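Local coordinates for glycerol dehydratase (Clostridium butyricum, PDB 1R9D), which probably catalyses the B12-independent dehydration of glycerol, as a glycyl-radical lyase related to pyruvate formate-lyase, at residues 55-58 with 59-63; 77-80 with 81-84; 88-91 with 92-95; 110-113 with 114-117. All blocks are in the same frame, centred on the assembly; numbering follows the deposited sequence.

Contact 1: residues 55-58 with 59-63; sequences LKHI and LENIP
The carbonyl oxygen of I58 takes two backbone N-H groups where helix 47-61 comes to its C-terminal end. I62 N lies 2.8 Å from I58 O, nearly in line with the C=O bond, whereas N61 N, at 3.2 Å from I58 O, comes in from well above the carbonyl plane. The second bond has the i to i-3 spacing of a tightening last turn, and I62 is the first residue to leave helical angles. One residue back, H57 O is gripped by a side chain: N61 ND2 reaches it at 2.9 Å, in the carbonyl plane and on a lone pair. With CG anti to its own carbonyl carbon (chi1 -58°), N61 folds back over the last turn. Asparagine suits this place because its short amide can serve a carbonyl for which the ending helix offers only a weak backbone donor, N61 N. The same ND2 sits over one face of the H57 imidazole, the amide and ring planes being 60° apart. H57 NE2 is held by E37 of helix 30-40, and a water in the plane of the ring joins H57 ND1 to E60 OE1. That carboxylate also forms an i to i+4 salt bridge with K56, whose long chain bends at its last torsion to bring NZ to 3.1 Å from E60 OE2. On the inward side L55 and L59 offer branched apolar ends to a neighbouring helix, 260-277, and L55 CD1 rests 3.9 Å from L59 CG.

Contact 2: residues 77-80 with 81-84; sequences TKEP and RSSQ
T77 and S82 face each other across the mouth of a tight bend, T77 OG1 lying 3.5 Å from S82 CB. The threonine uses both branches. Its hydroxyl, placed between the backbone N and the carbonyl carbon (chi1 53°), donates to E79 O at 2.7 Å and so bridges the first half of the bend from within, while its methyl CG2 turns toward the returning chain and meets Q84 NE2 at 3.8 Å. The Q84 side chain runs past T77 in the opposite direction, its amide held by R31 N at OE1 and by L76 O at NE2. This is an irregular loop of the chain between helices 47-61 and 92-97. P80, with its fixed ring, stiffens the corner, and R81 adopts left-handed helical angles (50/40), which turn the chain back on itself. The extended R81 side chain leads away from the bend to Q767, in the glycine-radical family region. S82 closes the other half: its OG donates to P80 O at 3.0 Å, but approaches from above the carbonyl plane and not on a lone pair. Serine fits here, being small enough to tuck under the bend while S82 OG also lies 3.3 Å from E79 CG.

Contact 3: residues 88-91 with 92-95; sequences EFSN and KWLQ
The N-terminus of helix 92-97 is formed here, with N91 at the N-cap position and its carbonyl oxygen starting the helical bonding. Q95 N donates to N91 O at 3.1 Å with a fairly straight N-H...O angle of 163°, and L94 N adds a weak bond to the same oxygen. The N91 side chain, although of a type common at this position, makes no capping bond. With CG set between the backbone N and the carbonyl carbon (chi1 59°), it turns back along the chain, where ND2 donates to P87 O and thereby ties the preceding loop together. Its other amide atom, OD1, probably receives a bond from a water, N91 OD1 to the water oxygen 2.6 Å; this water in turn accepts a weak bond from K92 NZ, whose stronger partner is N127. On another side of the helix start, W93 brings the pyrrole part of its indole to S90. The S90 side chain stands at the ring edge, near its plane, with S90 OG 3.0 Å from W93 NE1. The S90 hydroxyl is hydrogen-bonded to Y159 O. A second water, in the plane of the indole, accepts from W93 NE1 at 3.0 Å and probably donates to S90 O. One face of the same ring is covered by L94 CB, 3.9 Å above its centre. Serine is compact enough to lie against the indole edge. The indole N-H thus has a water as acceptor beside S90. The asparagine amide fastens the preceding loop to the helix start, and the first helical N-H groups go without its help.

Contact 4: residues 110-113 with 114-117; sequences QISE and ESKE
The backbone passes from extended angles at I111 and S112 into helical ones at E113, so that S112 is the N-cap of helix 113-125, and K116 N donates to S112 O at 3.2 Å as the first turn closes. Serine is a classic N-cap residue: S112 OG accepts from S115 N at 3.2 Å, and E114 OE2 probably accepts a hydrogen bond from the S112 hydroxyl, though both bonds are less sure because S112 OG is modelled too close to a neighbouring atom. A water also links the two serines, accepting from S112 N at 3.1 Å and lying 2.8 Å from S115 OG; the serine at this third helical position thus reaches back to the N-cap amide through solvent, where a true capping box would do so directly. Along the surface, E113 and K116 lie side by side and point the same way. The glutamate is folded at chi2 (-57°), while the lysine is stretched out beyond CG, and K116 NZ meets E113 OE2 at 3.1 Å on the syn side of the carboxylate. The ammonium is also, and more strongly, paired with D99. The negative side chains of E113 and E114 in the first turn probably interact favourably with the helix dipole. I111 sends CG1 against S115 CB, and its other branch, CG2, touches the lysine methylene K116 CE at 3.8 Å.

In the fold
The four contacts follow one another in sequence, all in the pyruvate formate-lyase-like part of the chain. Contacts 1 and 2, with centres about 16 Å apart, touch where I62 CD1 packs 3.9 Å from Q84 NE2. Contacts 2 and 4 lie about 14 Å apart between centres, and contacts 3 and 4 about 15 Å; in both cases the nearest atoms are about 5 Å apart. R31 ties contact 2 to contact 3, its backbone N meeting Q84 and its guanidinium group E88. Contact 2 reaches the glycine-radical region through R81 and Q767, four residues beyond G763, the predicted radical site, which carries no radical in this structure.

Contact 1: residues 55-58 with 59-63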
loop_
_atom_site.group_PDB
_atom_site.type_symbol
_atom_site.label_atom_id
_atom_site.label_comp_id
_atom_site.label_asym_id
_atom_site.label_seq_id
_atom_site.Cartn_x
_atom_site.Cartn_y
_atom_site.Cartn_z
ATOM N N LEU A 55 12.166 -7.867 13.067
ATOM C CA LEU A 55 12.490 -7.560 14.455
ATOM C C LEU A 55 12.741 -8.876 15.194
ATOM O O LEU A 55 13.665 -8.982 15.996
ATOM C CB LEU A 55 11.348 -6.779 15.125
ATOM C CG LEU A 55 11.559 -6.429 16.603
ATOM C CD1 LEU A 55 12.841 -5.623 16.759
ATOM C CD2 LEU A 55 10.376 -5.637 17.136
ATOM N N LYS A 56 11.915 -9.878 14.915
ATOM C CA LYS A 56 12.062 -11.195 15.539
ATOM C C LYS A 56 13.439 -11.784 15.229
ATOM O O LYS A 56 14.150 -12.235 16.131
ATOM C CB LYS A 56 10.970 -12.138 15.021
ATOM C CG LYS A 56 11.063 -13.580 15.509
ATOM C CD LYS A 56 9.913 -14.407 14.929
ATOM C CE LYS A 56 9.819 -15.800 15.546
ATOM N NZ LYS A 56 10.960 -16.680 15.174
ATOM N N HIS A 57 13.815 -11.767 13.953
ATOM C CA HIS A 57 15.100 -12.319 13.522
ATOM C C HIS A 57 16.280 -11.570 14.139
ATOM O O HIS A 57 17.311 -12.165 14.469
ATOM C CB HIS A 57 15.205 -12.273 11.999
ATOM C CG HIS A 57 16.326 -13.096 11.447
ATOM N ND1 HIS A 57 16.427 -14.454 11.664
ATOM C CD2 HIS A 57 17.385 -12.759 10.674
ATOM C CE1 HIS A 57 17.499 -14.918 11.047
ATOM N NE2 HIS A 57 18.097 -13.911 10.438
ATOM N N ILE A 58 16.130 -10.257 14.281
ATOM C CA ILE A 58 17.177 -9.435 14.875
ATOM C C ILE A 58 17.316 -9.756 16.363
ATOM O O ILE A 58 18.410 -10.061 16.846
ATOM C CB ILE A 58 16.852 -7.929 14.713
ATOM C CG1 ILE A 58 16.937 -7.538 13.238
ATOM C CG2 ILE A 58 17.794 -7.094 15.562
ATOM C CD1 ILE A 58 16.428 -6.141 12.940
ATOM N N LEU A 59 16.201 -9.702 17.087
ATOM C CA LEU A 59 16.212 -9.968 18.520
ATOM C C LEU A 59 16.687 -11.365 18.905
ATOM O O LEU A 59 17.259 -11.551 19.980
ATOM C CB LEU A 59 14.825 -9.725 19.116
ATOM C CG LEU A 59 14.368 -8.264 19.164
ATOM C CD1 LEU A 59 13.023 -8.174 19.857
ATOM C CD2 LEU A 59 15.394 -7.430 19.908
ATOM N N GLU A 60 16.455 -12.344 18.038
ATOM C CA GLU A 60 16.877 -13.707 18.340
ATOM C C GLU A 60 18.354 -13.957 18.051
ATOM O O GLU A 60 18.959 -14.837 18.660
ATOM C CB GLU A 60 16.036 -14.721 17.548
ATOM C CG GLU A 60 14.543 -14.686 17.853
ATOM C CD GLU A 60 13.747 -15.697 17.039
ATOM O OE1 GLU A 60 14.023 -15.845 15.828
ATOM O OE2 GLU A 60 12.835 -16.334 17.607
ATOM N N ASN A 61 18.943 -13.171 17.154
ATOM C CA ASN A 61 20.336 -13.389 16.768
ATOM C C ASN A 61 21.363 -12.276 16.988
ATOM O O ASN A 61 22.560 -12.498 16.805
ATOM C CB ASN A 61 20.367 -13.808 15.300
ATOM C CG ASN A 61 19.553 -15.063 15.043
ATOM O OD1 ASN A 61 19.971 -16.164 15.395
ATOM N ND2 ASN A 61 18.376 -14.898 14.446
ATOM N N ILE A 62 20.911 -11.087 17.368
ATOM C CA ILE A 62 21.831 -9.971 17.592
ATOM C C ILE A 62 22.716 -10.267 18.809
ATOM O O ILE A 62 22.251 -10.821 19.804
ATOM C CB ILE A 62 21.048 -8.651 17.843
ATOM C CG1 ILE A 62 21.991 -7.443 17.792
ATOM C CG2 ILE A 62 20.354 -8.712 19.184
ATOM C CD1 ILE A 62 22.425 -7.041 16.393
ATOM N N PRO A 63 24.011 -9.919 18.738
ATOM C CA PRO A 63 24.897 -10.176 19.878
ATOM C C PRO A 63 24.371 -9.534 21.158
ATOM O O PRO A 63 23.821 -8.432 21.133
ATOM C CB PRO A 63 26.221 -9.566 19.428
ATOM C CG PRO A 63 26.205 -9.805 17.962
ATOM C CD PRO A 63 24.781 -9.424 17.584
HETATM O O HOH W 1 13.909 -15.467 12.788
#

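Contact 2: residues 77-80 with 81-84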
loop_
_atom_site.group_PDB
_atom_site.type_symbol
_atom_site.label_atom_id
_atom_site.label_comp_id
_atom_site.label_asym_id
_atom_site.label_seq_id
_atom_site.Cartn_x
_atom_site.Cartn_y
_atom_site.Cartn_z
ATOM N N THR A 77 24.973 -2.544 21.302
ATOM C CA THR A 77 26.209 -2.747 20.555
ATOM C C THR A 77 27.265 -3.351 21.474
ATOM O O THR A 77 27.218 -3.161 22.689
ATOM C CB THR A 77 26.752 -1.412 19.976
ATOM O OG1 THR A 77 26.871 -0.438 21.024
ATOM C CG2 THR A 77 25.824 -0.883 18.892
ATOM N N LYS A 78 28.204 -4.088 20.889
ATOM C CA LYS A 78 29.275 -4.715 21.654
ATOM C C LYS A 78 30.165 -3.645 22.288
ATOM O O LYS A 78 30.496 -3.723 23.474
ATOM C CB LYS A 78 30.090 -5.634 20.739
ATOM C CG LYS A 78 29.266 -6.778 20.158
ATOM C CD LYS A 78 30.039 -7.589 19.125
ATOM C CE LYS A 78 30.370 -6.757 17.891
ATOM N NZ LYS A 78 31.049 -7.562 16.829
ATOM N N GLU A 79 30.552 -2.653 21.491
ATOM C CA GLU A 79 31.376 -1.539 21.973
ATOM C C GLU A 79 30.401 -0.512 22.555
ATOM O O GLU A 79 29.348 -0.257 21.974
ATOM C CB GLU A 79 32.150 -0.916 20.805
ATOM C CG GLU A 79 32.991 0.329 21.140
ATOM C CD GLU A 79 34.240 0.022 21.956
ATOM O OE1 GLU A 79 34.690 -1.143 21.948
ATOM O OE2 GLU A 79 34.787 0.954 22.592
ATOM N N PRO A 80 30.728 0.087 23.713
ATOM C CA PRO A 80 29.788 1.069 24.264
ATOM C C PRO A 80 29.670 2.311 23.387
ATOM O O PRO A 80 30.526 2.573 22.543
ATOM C CB PRO A 80 30.388 1.403 25.632
ATOM C CG PRO A 80 31.217 0.180 25.966
ATOM C CD PRO A 80 31.846 -0.150 24.640
ATOM N N ARG A 81 28.589 3.060 23.573
ATOM C CA ARG A 81 28.389 4.299 22.831
ATOM C C ARG A 81 28.576 4.156 21.322
ATOM O O ARG A 81 29.137 5.047 20.675
ATOM C CB ARG A 81 29.366 5.348 23.368
ATOM C CG ARG A 81 28.896 6.782 23.250
ATOM C CD ARG A 81 29.973 7.726 23.752
ATOM N NE ARG A 81 29.519 9.114 23.774
ATOM C CZ ARG A 81 30.321 10.151 23.990
ATOM N NH1 ARG A 81 31.617 9.954 24.202
ATOM N NH2 ARG A 81 29.829 11.384 23.991
ATOM N N SER A 82 28.106 3.046 20.756
ATOM C CA SER A 82 28.247 2.815 19.323
ATOM C C SER A 82 26.904 2.750 18.599
ATOM O O SER A 82 25.859 2.921 19.218
ATOM C CB SER A 82 29.058 1.544 19.081
ATOM O OG SER A 82 30.357 1.702 19.630
ATOM N N SER A 83 26.936 2.502 17.292
ATOM C CA SER A 83 25.711 2.474 16.494
ATOM C C SER A 83 25.556 1.317 15.507
ATOM O O SER A 83 26.513 0.915 14.842
ATOM C CB SER A 83 25.593 3.798 15.724
ATOM O OG SER A 83 24.523 3.785 14.788
ATOM N N GLN A 84 24.338 0.789 15.418
ATOM C CA GLN A 84 24.030 -0.270 14.466
ATOM C C GLN A 84 23.629 0.481 13.197
ATOM O O GLN A 84 23.536 1.715 13.203
ATOM C CB GLN A 84 22.848 -1.132 14.936
ATOM C CG GLN A 84 23.103 -2.047 16.137
ATOM C CD GLN A 84 24.033 -3.214 15.820
ATOM O OE1 GLN A 84 24.228 -3.572 14.662
ATOM N NE2 GLN A 84 24.596 -3.820 16.860
#

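Contact 3: residues 88-91 with 92-95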
loop_
_atom_site.group_PDB
_atom_site.type_symbol
_atom_site.label_atom_id
_atom_site.label_comp_id
_atom_site.label_asym_id
_atom_site.label_seq_id
_atom_site.Cartn_x
_atom_site.Cartn_y
_atom_site.Cartn_z
ATOM N N GLU A 88 17.141 0.036 6.001
ATOM C CA GLU A 88 15.769 0.121 5.509
ATOM C C GLU A 88 15.323 1.552 5.228
ATOM O O GLU A 88 14.374 1.769 4.474
ATOM C CB GLU A 88 14.791 -0.521 6.503
ATOM C CG GLU A 88 14.735 0.145 7.876
ATOM C CD GLU A 88 15.538 -0.590 8.937
ATOM O OE1 GLU A 88 14.939 -0.998 9.954
ATOM O OE2 GLU A 88 16.766 -0.755 8.763
ATOM N N PHE A 89 16.000 2.525 5.833
ATOM C CA PHE A 89 15.648 3.929 5.629
ATOM C C PHE A 89 16.513 4.560 4.540
ATOM O O PHE A 89 15.999 5.218 3.639
ATOM C CB PHE A 89 15.774 4.687 6.950
ATOM C CG PHE A 89 14.938 4.100 8.056
ATOM C CD1 PHE A 89 15.530 3.629 9.223
ATOM C CD2 PHE A 89 13.555 3.993 7.915
ATOM C CE1 PHE A 89 14.759 3.055 10.238
ATOM C CE2 PHE A 89 12.775 3.422 8.921
ATOM C CZ PHE A 89 13.374 2.951 10.086
ATOM N N SER A 90 17.825 4.357 4.630
ATOM C CA SER A 90 18.776 4.857 3.633
ATOM C C SER A 90 20.100 4.171 3.939
ATOM O O SER A 90 20.307 3.693 5.050
ATOM C CB SER A 90 18.954 6.379 3.723
ATOM O OG SER A 90 19.699 6.742 4.870
ATOM N N ASN A 91 20.996 4.111 2.963
ATOM C CA ASN A 91 22.282 3.465 3.202
ATOM C C ASN A 91 23.359 3.868 2.210
ATOM O O ASN A 91 24.547 3.656 2.461
ATOM C CB ASN A 91 22.112 1.947 3.183
ATOM C CG ASN A 91 21.557 1.448 1.873
ATOM O OD1 ASN A 91 22.257 1.418 0.857
ATOM N ND2 ASN A 91 20.280 1.070 1.879
ATOM N N LYS A 92 22.954 4.447 1.086
ATOM C CA LYS A 92 23.921 4.866 0.081
ATOM C C LYS A 92 24.879 5.924 0.626
ATOM O O LYS A 92 26.021 6.021 0.177
ATOM C CB LYS A 92 23.201 5.384 -1.166
ATOM C CG LYS A 92 22.487 4.283 -1.954
ATOM C CD LYS A 92 21.832 4.820 -3.216
ATOM C CE LYS A 92 20.981 3.751 -3.903
ATOM N NZ LYS A 92 21.778 2.541 -4.272
ATOM N N TRP A 93 24.427 6.713 1.596
ATOM C CA TRP A 93 25.296 7.731 2.176
ATOM C C TRP A 93 26.433 7.050 2.940
ATOM O O TRP A 93 27.575 7.517 2.928
ATOM C CB TRP A 93 24.512 8.646 3.131
ATOM C CG TRP A 93 23.975 7.953 4.353
ATOM C CD1 TRP A 93 22.729 7.417 4.514
ATOM C CD2 TRP A 93 24.677 7.711 5.577
ATOM N NE1 TRP A 93 22.611 6.857 5.765
ATOM C CE2 TRP A 93 23.794 7.023 6.436
ATOM C CE3 TRP A 93 25.971 8.008 6.031
ATOM C CZ2 TRP A 93 24.161 6.627 7.728
ATOM C CZ3 TRP A 93 26.336 7.615 7.319
ATOM C CH2 TRP A 93 25.432 6.931 8.150
ATOM N N LEU A 94 26.109 5.939 3.598
ATOM C CA LEU A 94 27.086 5.187 4.374
ATOM C C LEU A 94 28.099 4.577 3.417
ATOM O O LEU A 94 29.306 4.622 3.657
ATOM C CB LEU A 94 26.398 4.070 5.164
ATOM C CG LEU A 94 26.926 3.717 6.558
ATOM C CD1 LEU A 94 26.476 2.316 6.914
ATOM C CD2 LEU A 94 28.437 3.810 6.610
ATOM N N GLN A 95 27.593 4.005 2.330
ATOM C CA GLN A 95 28.444 3.389 1.321
ATOM C C GLN A 95 29.478 4.394 0.816
ATOM O O GLN A 95 30.635 4.042 0.575
ATOM C CB GLN A 95 27.586 2.889 0.159
ATOM C CG GLN A 95 28.369 2.279 -0.990
ATOM C CD GLN A 95 27.468 1.609 -2.005
ATOM O OE1 GLN A 95 26.538 2.222 -2.531
ATOM N NE2 GLN A 95 27.740 0.342 -2.286
HETATM O O HOH W 2 20.793 5.306 7.552
HETATM O O HOH W 3 21.605 0.633 -1.546
#

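Contact 4: residues 110-113 with 114-117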
loop_
_atom_site.group_PDB
_atom_site.type_symbol
_atom_site.label_atom_id
_atom_site.label_comp_id
_atom_site.label_asym_id
_atom_site.label_seq_id
_atom_site.Cartn_x
_atom_site.Cartn_y
_atom_site.Cartn_z
ATOM N N GLN A 110 34.430 4.793 14.255
ATOM C CA GLN A 110 35.384 3.803 13.775
ATOM C C GLN A 110 34.562 2.708 13.098
ATOM O O GLN A 110 33.378 2.552 13.384
ATOM C CB GLN A 110 36.163 3.193 14.947
ATOM C CG GLN A 110 36.822 4.206 15.873
ATOM C CD GLN A 110 37.712 5.178 15.129
ATOM O OE1 GLN A 110 38.619 4.772 14.403
ATOM N NE2 GLN A 110 37.457 6.473 15.304
ATOM N N ILE A 111 35.184 1.962 12.192
ATOM C CA ILE A 111 34.497 0.865 11.522
ATOM C C ILE A 111 35.547 -0.109 10.996
ATOM O O ILE A 111 36.477 0.281 10.288
ATOM C CB ILE A 111 33.583 1.365 10.372
ATOM C CG1 ILE A 111 32.775 0.189 9.810
ATOM C CG2 ILE A 111 34.407 2.042 9.288
ATOM C CD1 ILE A 111 31.751 0.578 8.763
ATOM N N SER A 112 35.400 -1.376 11.367
ATOM C CA SER A 112 36.346 -2.415 10.968
ATOM C C SER A 112 36.293 -2.752 9.484
ATOM O O SER A 112 35.291 -2.502 8.810
ATOM C CB SER A 112 36.093 -3.684 11.777
ATOM O OG SER A 112 34.818 -4.223 11.473
ATOM N N GLU A 113 37.383 -3.326 8.981
ATOM C CA GLU A 113 37.460 -3.716 7.581
ATOM C C GLU A 113 36.469 -4.838 7.309
ATOM O O GLU A 113 35.934 -4.951 6.208
ATOM C CB GLU A 113 38.881 -4.170 7.230
ATOM C CG GLU A 113 39.896 -3.041 7.240
ATOM C CD GLU A 113 39.518 -1.921 6.288
ATOM O OE1 GLU A 113 39.425 -2.181 5.069
ATOM O OE2 GLU A 113 39.309 -0.781 6.759
ATOM N N GLU A 114 36.232 -5.666 8.320
ATOM C CA GLU A 114 35.286 -6.770 8.199
ATOM C C GLU A 114 33.880 -6.216 7.983
ATOM O O GLU A 114 33.125 -6.716 7.152
ATOM C CB GLU A 114 35.306 -7.630 9.464
ATOM C CG GLU A 114 35.509 -6.825 10.737
ATOM C CD GLU A 114 34.829 -7.432 11.952
ATOM O OE1 GLU A 114 34.940 -8.664 12.149
ATOM O OE2 GLU A 114 34.190 -6.670 12.717
ATOM N N SER A 115 33.535 -5.178 8.739
ATOM C CA SER A 115 32.218 -4.563 8.624
ATOM C C SER A 115 32.006 -3.950 7.244
ATOM O O SER A 115 30.931 -4.085 6.661
ATOM C CB SER A 115 32.035 -3.498 9.705
ATOM O OG SER A 115 31.897 -4.102 10.979
ATOM N N LYS A 116 33.026 -3.275 6.725
ATOM C CA LYS A 116 32.927 -2.664 5.403
ATOM C C LYS A 116 32.627 -3.742 4.369
ATOM O O LYS A 116 31.794 -3.563 3.476
ATOM C CB LYS A 116 34.238 -1.975 5.022
ATOM C CG LYS A 116 34.606 -0.759 5.862
ATOM C CD LYS A 116 35.905 -0.152 5.338
ATOM C CE LYS A 116 36.362 1.037 6.163
ATOM N NZ LYS A 116 37.666 1.576 5.665
ATOM N N GLU A 117 33.321 -4.867 4.502
ATOM C CA GLU A 117 33.159 -5.984 3.586
ATOM C C GLU A 117 31.757 -6.578 3.651
ATOM O O GLU A 117 31.117 -6.786 2.621
ATOM C CB GLU A 117 34.198 -7.064 3.906
ATOM C CG GLU A 117 34.178 -8.256 2.964
ATOM C CD GLU A 117 34.316 -7.854 1.508
ATOM O OE1 GLU A 117 35.222 -7.051 1.191
ATOM O OE2 GLU A 117 33.522 -8.349 0.677
HETATM O O HOH W 4 32.896 -2.331 12.896
#